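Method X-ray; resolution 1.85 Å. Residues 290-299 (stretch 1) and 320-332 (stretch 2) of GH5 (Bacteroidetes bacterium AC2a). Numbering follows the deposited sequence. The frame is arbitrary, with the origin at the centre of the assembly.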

# COMPACT_ATOMS: atom_id res chain seq x y z
N PRO A 290 15.12 0.29 0.28
CA PRO A 290 14.00 1.22 0.10
C PRO A 290 12.75 0.86 0.89
O PRO A 290 12.50 -0.32 1.19
N VAL A 291 11.99 1.90 1.19
CA VAL A 291 10.71 1.79 1.89
C VAL A 291 9.68 2.59 1.12
O VAL A 291 9.96 3.67 0.67
N TYR A 292 8.48 2.04 0.98
CA TYR A 292 7.39 2.76 0.38
C TYR A 292 6.14 2.49 1.20
O TYR A 292 5.97 1.40 1.75
N PHE A 293 5.32 3.52 1.28
CA PHE A 293 3.97 3.41 1.78
C PHE A 293 3.08 2.89 0.63
O PHE A 293 2.71 3.64 -0.26
N GLY A 294 2.74 1.60 0.70
CA GLY A 294 1.77 1.01 -0.20
C GLY A 294 0.42 1.70 -0.13
O GLY A 294 -0.30 1.77 -1.12
N GLU A 295 0.07 2.17 1.06
CA GLU A 295 -1.12 2.95 1.32
C GLU A 295 -0.88 4.00 2.35
O GLU A 295 -0.25 3.72 3.39
N PHE A 296 -1.34 5.22 2.08
CA PHE A 296 -1.52 6.22 3.13
C PHE A 296 -2.71 7.06 2.80
O PHE A 296 -3.18 7.08 1.67
N GLY A 297 -3.20 7.77 3.79
CA GLY A 297 -4.20 8.77 3.52
C GLY A 297 -4.95 9.22 4.73
O GLY A 297 -4.71 8.75 5.85
N ALA A 298 -5.85 10.15 4.48
CA ALA A 298 -6.78 10.69 5.45
C ALA A 298 -8.05 11.03 4.69
O ALA A 298 -8.01 11.61 3.57
N VAL A 299 -9.19 10.76 5.32
CA VAL A 299 -10.46 11.03 4.70
C VAL A 299 -10.78 12.51 4.50
O VAL A 299 -10.24 13.40 5.16
N ALA A 320 7.91 15.15 4.96
CA ALA A 320 8.72 14.30 5.83
C ALA A 320 9.19 13.01 5.13
O ALA A 320 10.31 12.54 5.35
N MET A 321 8.33 12.42 4.29
CA MET A 321 8.68 11.23 3.55
C MET A 321 9.78 11.49 2.51
O MET A 321 10.76 10.77 2.46
N ARG A 322 9.58 12.51 1.68
CA ARG A 322 10.59 12.90 0.70
C ARG A 322 11.96 13.08 1.36
O ARG A 322 12.95 12.55 0.87
N ASP A 323 11.99 13.80 2.48
CA ASP A 323 13.24 14.08 3.19
C ASP A 323 13.93 12.84 3.69
O ASP A 323 15.14 12.84 3.87
N ARG A 324 13.15 11.76 3.90
CA ARG A 324 13.67 10.45 4.27
C ARG A 324 13.77 9.47 3.10
O ARG A 324 14.04 8.30 3.30
N ARG A 325 13.60 9.97 1.87
CA ARG A 325 13.71 9.13 0.66
C ARG A 325 12.68 8.00 0.57
O ARG A 325 12.94 6.94 -0.00
N ILE A 326 11.53 8.27 1.13
CA ILE A 326 10.40 7.34 1.17
C ILE A 326 9.31 7.82 0.19
O ILE A 326 8.91 8.98 0.20
N SER A 327 8.87 6.90 -0.65
CA SER A 327 7.74 7.10 -1.54
C SER A 327 6.44 6.61 -0.89
O SER A 327 6.47 5.82 0.10
N ALA A 328 5.32 7.02 -1.46
CA ALA A 328 4.01 6.74 -0.85
C ALA A 328 2.86 6.78 -1.85
O ALA A 328 2.77 7.68 -2.69
N LEU A 329 1.94 5.82 -1.71
CA LEU A 329 0.80 5.75 -2.60
C LEU A 329 -0.51 5.99 -1.83
O LEU A 329 -0.85 5.27 -0.88
N TYR A 330 -1.21 7.03 -2.25
CA TYR A 330 -2.45 7.46 -1.66
C TYR A 330 -3.56 6.40 -1.87
O TYR A 330 -3.70 5.85 -2.95
N TRP A 331 -4.29 6.10 -0.81
CA TRP A 331 -5.43 5.17 -0.93
C TRP A 331 -6.68 5.87 -1.45
O TRP A 331 -7.27 6.72 -0.77
N ASP A 332 -7.08 5.52 -2.66
CA ASP A 332 -8.30 6.04 -3.28
C ASP A 332 -9.29 4.89 -3.54
O ASP A 332 -9.05 4.05 -4.37

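The apolar centre of this contact lies on the face of the parallel strand pair that carries F293, A328, F296 and Y330. A328 CB touches both phenylalanines, 3.7 Å from F293 CB and 3.5 Å from F296 CD1; its small methyl lets both approach closely. F293 (chi1 m) places CD1 3.6 Å from I326 CG2, which meets the ring at its edge. From the preceding helix M321, an m-t-t rotamer, points its CA-to-CB bond toward the first stretch. Its CE lies over one face of the F293 ring, 4.0 Å from F293 CD1, in a CH-pi contact, while its SD stands 5.1 Å from the centroids of both the F293 and F296 rings; a long, flexible thioether suits such a gap. F296 (chi1 p) has its CB on this face and brings the end of its ring nearer, with CE1 4.0 Å from Y330 CB.

On the other face, Y292 (p) sets CB 3.2 Å from S327 OG and CD2 4.0 Å from L329 CD1, while its hydroxyl leads away to a partner elsewhere in the structure. Small S327 (p) fits beside the tyrosine, and its OG is also satisfied elsewhere. Near the start of the strand pair, V291 (t) and I326 both point sideways, V291 CB 4.2 Å from I326 CG1.

The register shifts by one between F293 and F296, a beta bulge that contains E295. E295 (m, t) points its CB away, yet its CD comes 3.6 Å from W331 CE3; both carboxylate oxygens are hydrogen-bonded elsewhere in the structure. Beyond the bulge, Y330 (t) lays its ring beside G297, whose CA is 3.8 Å from Y330 CE1. A CB at G297 would clash with CE1, and the backbone angles themselves call for glycine.

Backbone hydrogen bonds F293 N to S327 O (2.8 Å), L329 N to F293 O (2.7 Å), F296 N to L329 O (3.0 Å) and W331 N to F296 O (2.9 Å) tie the strands together. At the polar edge, water 1 extends the link, donating to V291 O (3.2 Å) and R325 O (2.7 Å).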

# COMPACT_ATOMS: atom_id res chain seq x y z
CB PRO A 290 13.69 1.16 -1.41
CG PRO A 290 14.48 -0.00 -1.92
CD PRO A 290 15.39 -0.53 -0.89
CB VAL A 291 10.77 2.39 3.32
CG1 VAL A 291 9.44 2.23 4.03
CG2 VAL A 291 11.89 1.78 4.11
CB TYR A 292 7.17 2.41 -1.09
CG TYR A 292 6.61 1.01 -1.35
CD1 TYR A 292 7.46 -0.09 -1.39
CD2 TYR A 292 5.25 0.81 -1.56
CE1 TYR A 292 6.96 -1.37 -1.63
CE2 TYR A 292 4.74 -0.47 -1.80
CZ TYR A 292 5.59 -1.55 -1.84
OH TYR A 292 5.13 -2.78 -2.09
CB PHE A 293 3.47 4.71 2.42
CG PHE A 293 4.07 4.97 3.78
CD1 PHE A 293 5.27 5.65 3.90
CD2 PHE A 293 3.45 4.49 4.94
CE1 PHE A 293 5.84 5.86 5.15
CE2 PHE A 293 4.03 4.65 6.19
CZ PHE A 293 5.24 5.34 6.30
CB GLU A 295 -2.24 2.05 1.87
CG GLU A 295 -2.66 0.97 0.94
CD GLU A 295 -3.71 0.01 1.53
OE1 GLU A 295 -4.41 0.39 2.48
OE2 GLU A 295 -3.80 -1.10 1.00
CB PHE A 296 -0.25 7.10 3.35
CG PHE A 296 -0.12 8.22 2.33
CD1 PHE A 296 0.29 7.92 1.04
CD2 PHE A 296 -0.47 9.51 2.64
CE1 PHE A 296 0.41 8.93 0.07
CE2 PHE A 296 -0.36 10.55 1.69
CZ PHE A 296 0.08 10.24 0.39
CB ALA A 298 -6.22 11.95 6.10
CB VAL A 299 -11.63 10.34 5.42
CG1 VAL A 299 -11.41 8.83 5.42
CG2 VAL A 299 -11.88 10.90 6.82
CB ALA A 320 7.96 13.99 7.13
CB MET A 321 7.43 10.65 2.84
CG MET A 321 6.40 10.06 3.79
SD MET A 321 4.82 9.81 2.94
CE MET A 321 3.79 9.29 4.33
CB ARG A 322 10.16 14.19 0.04
CG ARG A 322 11.23 14.88 -0.80
CD ARG A 322 11.62 14.07 -2.03
NE ARG A 322 12.78 14.68 -2.70
CZ ARG A 322 12.74 15.75 -3.49
NH1 ARG A 322 11.61 16.37 -3.79
NH2 ARG A 322 13.88 16.20 -4.01
CB ASP A 323 13.00 15.07 4.32
CG ASP A 323 12.69 16.48 3.82
OD1 ASP A 323 12.95 16.75 2.64
OD2 ASP A 323 12.14 17.29 4.58
CB ARG A 324 12.77 9.89 5.40
CG ARG A 324 13.05 10.57 6.72
CD ARG A 324 11.91 10.60 7.73
NE ARG A 324 12.28 11.49 8.82
CZ ARG A 324 12.23 12.82 8.76
NH1 ARG A 324 11.75 13.45 7.68
NH2 ARG A 324 12.64 13.54 9.80
CB ARG A 325 15.15 8.59 0.52
CG ARG A 325 16.14 9.76 0.54
CD ARG A 325 17.58 9.36 0.30
NE ARG A 325 18.36 10.58 0.47
CZ ARG A 325 19.51 10.87 -0.13
NH1 ARG A 325 20.08 10.00 -0.97
NH2 ARG A 325 20.09 12.04 0.11
CB ILE A 326 9.85 7.27 2.58
CG1 ILE A 326 10.90 6.62 3.50
CG2 ILE A 326 8.57 6.41 2.63
CD1 ILE A 326 10.50 6.70 4.96
CB SER A 327 7.98 6.34 -2.84
OG SER A 327 8.24 4.95 -2.62
CB ALA A 328 3.75 7.70 0.29
CB LEU A 329 0.80 4.43 -3.39
CG LEU A 329 2.02 4.28 -4.31
CD1 LEU A 329 3.19 3.57 -3.65
CD2 LEU A 329 1.61 3.57 -5.57
CB TYR A 330 -2.87 8.84 -2.20
CG TYR A 330 -4.23 9.23 -1.68
CD1 TYR A 330 -4.40 9.65 -0.36
CD2 TYR A 330 -5.32 9.13 -2.47
CE1 TYR A 330 -5.62 9.97 0.15
CE2 TYR A 330 -6.58 9.44 -1.95
CZ TYR A 330 -6.72 9.86 -0.65
OH TYR A 330 -7.97 10.18 -0.15
CB TRP A 331 -5.73 4.51 0.42
CG TRP A 331 -6.87 3.54 0.29
CD1 TRP A 331 -8.13 3.71 0.76
CD2 TRP A 331 -6.83 2.24 -0.31
NE1 TRP A 331 -8.91 2.61 0.46
CE2 TRP A 331 -8.13 1.70 -0.22
CE3 TRP A 331 -5.84 1.50 -0.95
CZ2 TRP A 331 -8.46 0.42 -0.72
CZ3 TRP A 331 -6.16 0.23 -1.45
CH2 TRP A 331 -7.47 -0.29 -1.34
CB ASP A 332 -7.97 6.72 -4.60
CG ASP A 332 -9.15 7.48 -5.19
OD1 ASP A 332 -10.27 6.88 -5.24
OD2 ASP A 332 -8.97 8.68 -5.61
O HOH W 1 12.67 4.39 -0.87